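Local coordinates for putative LacI-family transcriptional regulator (Bacteroides fragilis, PDB 3GBV), which probably regulates transcription by binding operator DNA as a dimer, with a periplasmic-binding-protein-like domain that would sense a small effector, at the interface of chains A and B. Residues are numbered along the deposited sequence; one frame, centred on the assembly and turned at random. Chains: chain A/B, Putative LacI-family transcriptional regulator.

The interface of chains A and B. Residues chain A 127, 130, 248; chain B 126-127, 130-131, 248.
A:Leu130 and B:Leu130 meet in an apolar patch of a two-fold symmetric interface between identical chains, probably the dimer typical of LacI-family regulators, to which each chain contributes helix 117-131 and strand 248-251. The leucine side chains cross at about a right angle, and the A:Leu130 methyl CD2 rests 3.7 Å from the branch carbon CG of B:Leu130. A:Leu130 divides its methyls between partners; chi1 of 169° swings CG away from the backbone N and toward chain B. CD1 packs tightly on B:Leu131, 3.5 Å from that residue's CD2, while CD2 also reaches the ring atom CZ of B:Phe248 at 3.8 Å. The reciprocal contact brings CD2 of B:Leu130 to CZ of A:Phe248 at 3.5 Å, the two side chains coming from opposite directions. B:Leu130 has a nearly eclipsed chi1 of -122°, unlike its twin, and the two leucines do not make identical contacts. Beside the leucines, selenomethionines A:Met127 and B:Met127 touch through their CE methyls, 3.8 Å apart. Each bent selenomethionine chain also lays its CE over one face of the Phe248 ring in its own subunit, toward the rim, and thus backs the ring that receives the opposite leucine. B:Arg126 reaches over the other face of the A:Phe248 ring, its NH2 4.0 Å from CE1 and offset past the rim, with the guanidinium tilted 23° from the ring plane. This hydrophobic patch would help hold the effector-binding domains together and so pair the DNA-binding headpieces, which are absent from this fragment.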
loop_
_atom_site.group_PDB
_atom_site.type_symbol
_atom_site.label_atom_id
_atom_site.label_comp_id
_atom_site.label_asym_id
_atom_site.label_seq_id
_atom_site.Cartn_x
_atom_site.Cartn_y
_atom_site.Cartn_z
HETATM N N MSE A 127 3.029 5.262 -13.753
HETATM C CA MSE A 127 4.257 4.691 -13.191
HETATM C C MSE A 127 5.248 4.228 -14.254
HETATM O O MSE A 127 6.460 4.367 -14.078
HETATM C CB MSE A 127 3.943 3.514 -12.253
HETATM C CG MSE A 127 3.056 3.858 -11.055
HETATM SE SE MSE A 127 3.830 5.333 -10.039
HETATM C CE MSE A 127 5.547 4.558 -9.372
ATOM N N LEU A 130 7.146 7.147 -15.768
ATOM C CA LEU A 130 8.091 7.766 -14.836
ATOM C C LEU A 130 9.421 7.058 -15.104
ATOM O O LEU A 130 10.502 7.621 -14.938
ATOM C CB LEU A 130 7.668 7.498 -13.382
ATOM C CG LEU A 130 8.703 7.869 -12.300
ATOM C CD1 LEU A 130 8.749 9.385 -12.147
ATOM C CD2 LEU A 130 8.347 7.215 -10.959
ATOM N N PHE A 248 8.428 -2.340 -10.692
ATOM C CA PHE A 248 7.288 -2.112 -9.831
ATOM C C PHE A 248 6.328 -3.291 -9.950
ATOM O O PHE A 248 6.235 -3.937 -11.001
ATOM C CB PHE A 248 6.518 -0.843 -10.238
ATOM C CG PHE A 248 7.324 0.431 -10.171
ATOM C CD1 PHE A 248 7.919 0.842 -8.983
ATOM C CD2 PHE A 248 7.446 1.247 -11.297
ATOM C CE1 PHE A 248 8.620 2.045 -8.917
ATOM C CE2 PHE A 248 8.149 2.453 -11.238
ATOM C CZ PHE A 248 8.737 2.856 -10.046
ATOM N N ARG B 126 15.052 6.660 -3.595
ATOM C CA ARG B 126 14.848 5.890 -4.821
ATOM C C ARG B 126 13.752 6.504 -5.670
ATOM O O ARG B 126 13.896 6.625 -6.887
ATOM C CB ARG B 126 14.483 4.439 -4.483
ATOM C CG ARG B 126 13.660 3.694 -5.546
ATOM C CD ARG B 126 14.391 3.520 -6.855
ATOM N NE ARG B 126 13.566 2.843 -7.857
ATOM C CZ ARG B 126 13.272 1.544 -7.841
ATOM N NH1 ARG B 126 13.732 0.763 -6.874
ATOM N NH2 ARG B 126 12.526 1.019 -8.806
HETATM N N MSE B 127 12.657 6.895 -5.021
HETATM C CA MSE B 127 11.524 7.487 -5.730
HETATM C C MSE B 127 11.878 8.880 -6.232
HETATM O O MSE B 127 11.500 9.247 -7.332
HETATM C CB MSE B 127 10.283 7.565 -4.824
HETATM C CG MSE B 127 9.806 6.225 -4.284
HETATM SE SE MSE B 127 9.362 5.048 -5.821
HETATM C CE MSE B 127 7.872 6.016 -6.710
ATOM N N LEU B 130 13.937 8.941 -9.258
ATOM C CA LEU B 130 13.122 8.522 -10.396
ATOM C C LEU B 130 12.564 9.774 -11.053
ATOM O O LEU B 130 12.486 9.860 -12.277
ATOM C CB LEU B 130 11.976 7.612 -9.925
ATOM C CG LEU B 130 11.901 6.197 -10.530
ATOM C CD1 LEU B 130 13.284 5.685 -10.906
ATOM C CD2 LEU B 130 11.252 5.265 -9.530
ATOM N N LEU B 131 12.185 10.746 -10.224
ATOM C CA LEU B 131 11.640 12.012 -10.704
ATOM C C LEU B 131 12.727 12.956 -11.212
ATOM O O LEU B 131 12.544 13.645 -12.214
ATOM C CB LEU B 131 10.885 12.726 -9.583
ATOM C CG LEU B 131 9.569 12.156 -9.060
ATOM C CD1 LEU B 131 9.125 12.963 -7.842
ATOM C CD2 LEU B 131 8.515 12.222 -10.159
ATOM N N PHE B 248 4.595 12.701 -5.006
ATOM C CA PHE B 248 4.330 11.489 -4.224
ATOM C C PHE B 248 4.203 11.815 -2.738
ATOM O O PHE B 248 4.817 12.767 -2.239
ATOM C CB PHE B 248 5.479 10.483 -4.337
ATOM C CG PHE B 248 5.777 10.024 -5.731
ATOM C CD1 PHE B 248 4.834 9.319 -6.469
ATOM C CD2 PHE B 248 7.032 10.251 -6.287
ATOM C CE1 PHE B 248 5.136 8.837 -7.740
ATOM C CE2 PHE B 248 7.348 9.775 -7.558
ATOM C CZ PHE B 248 6.395 9.064 -8.289
#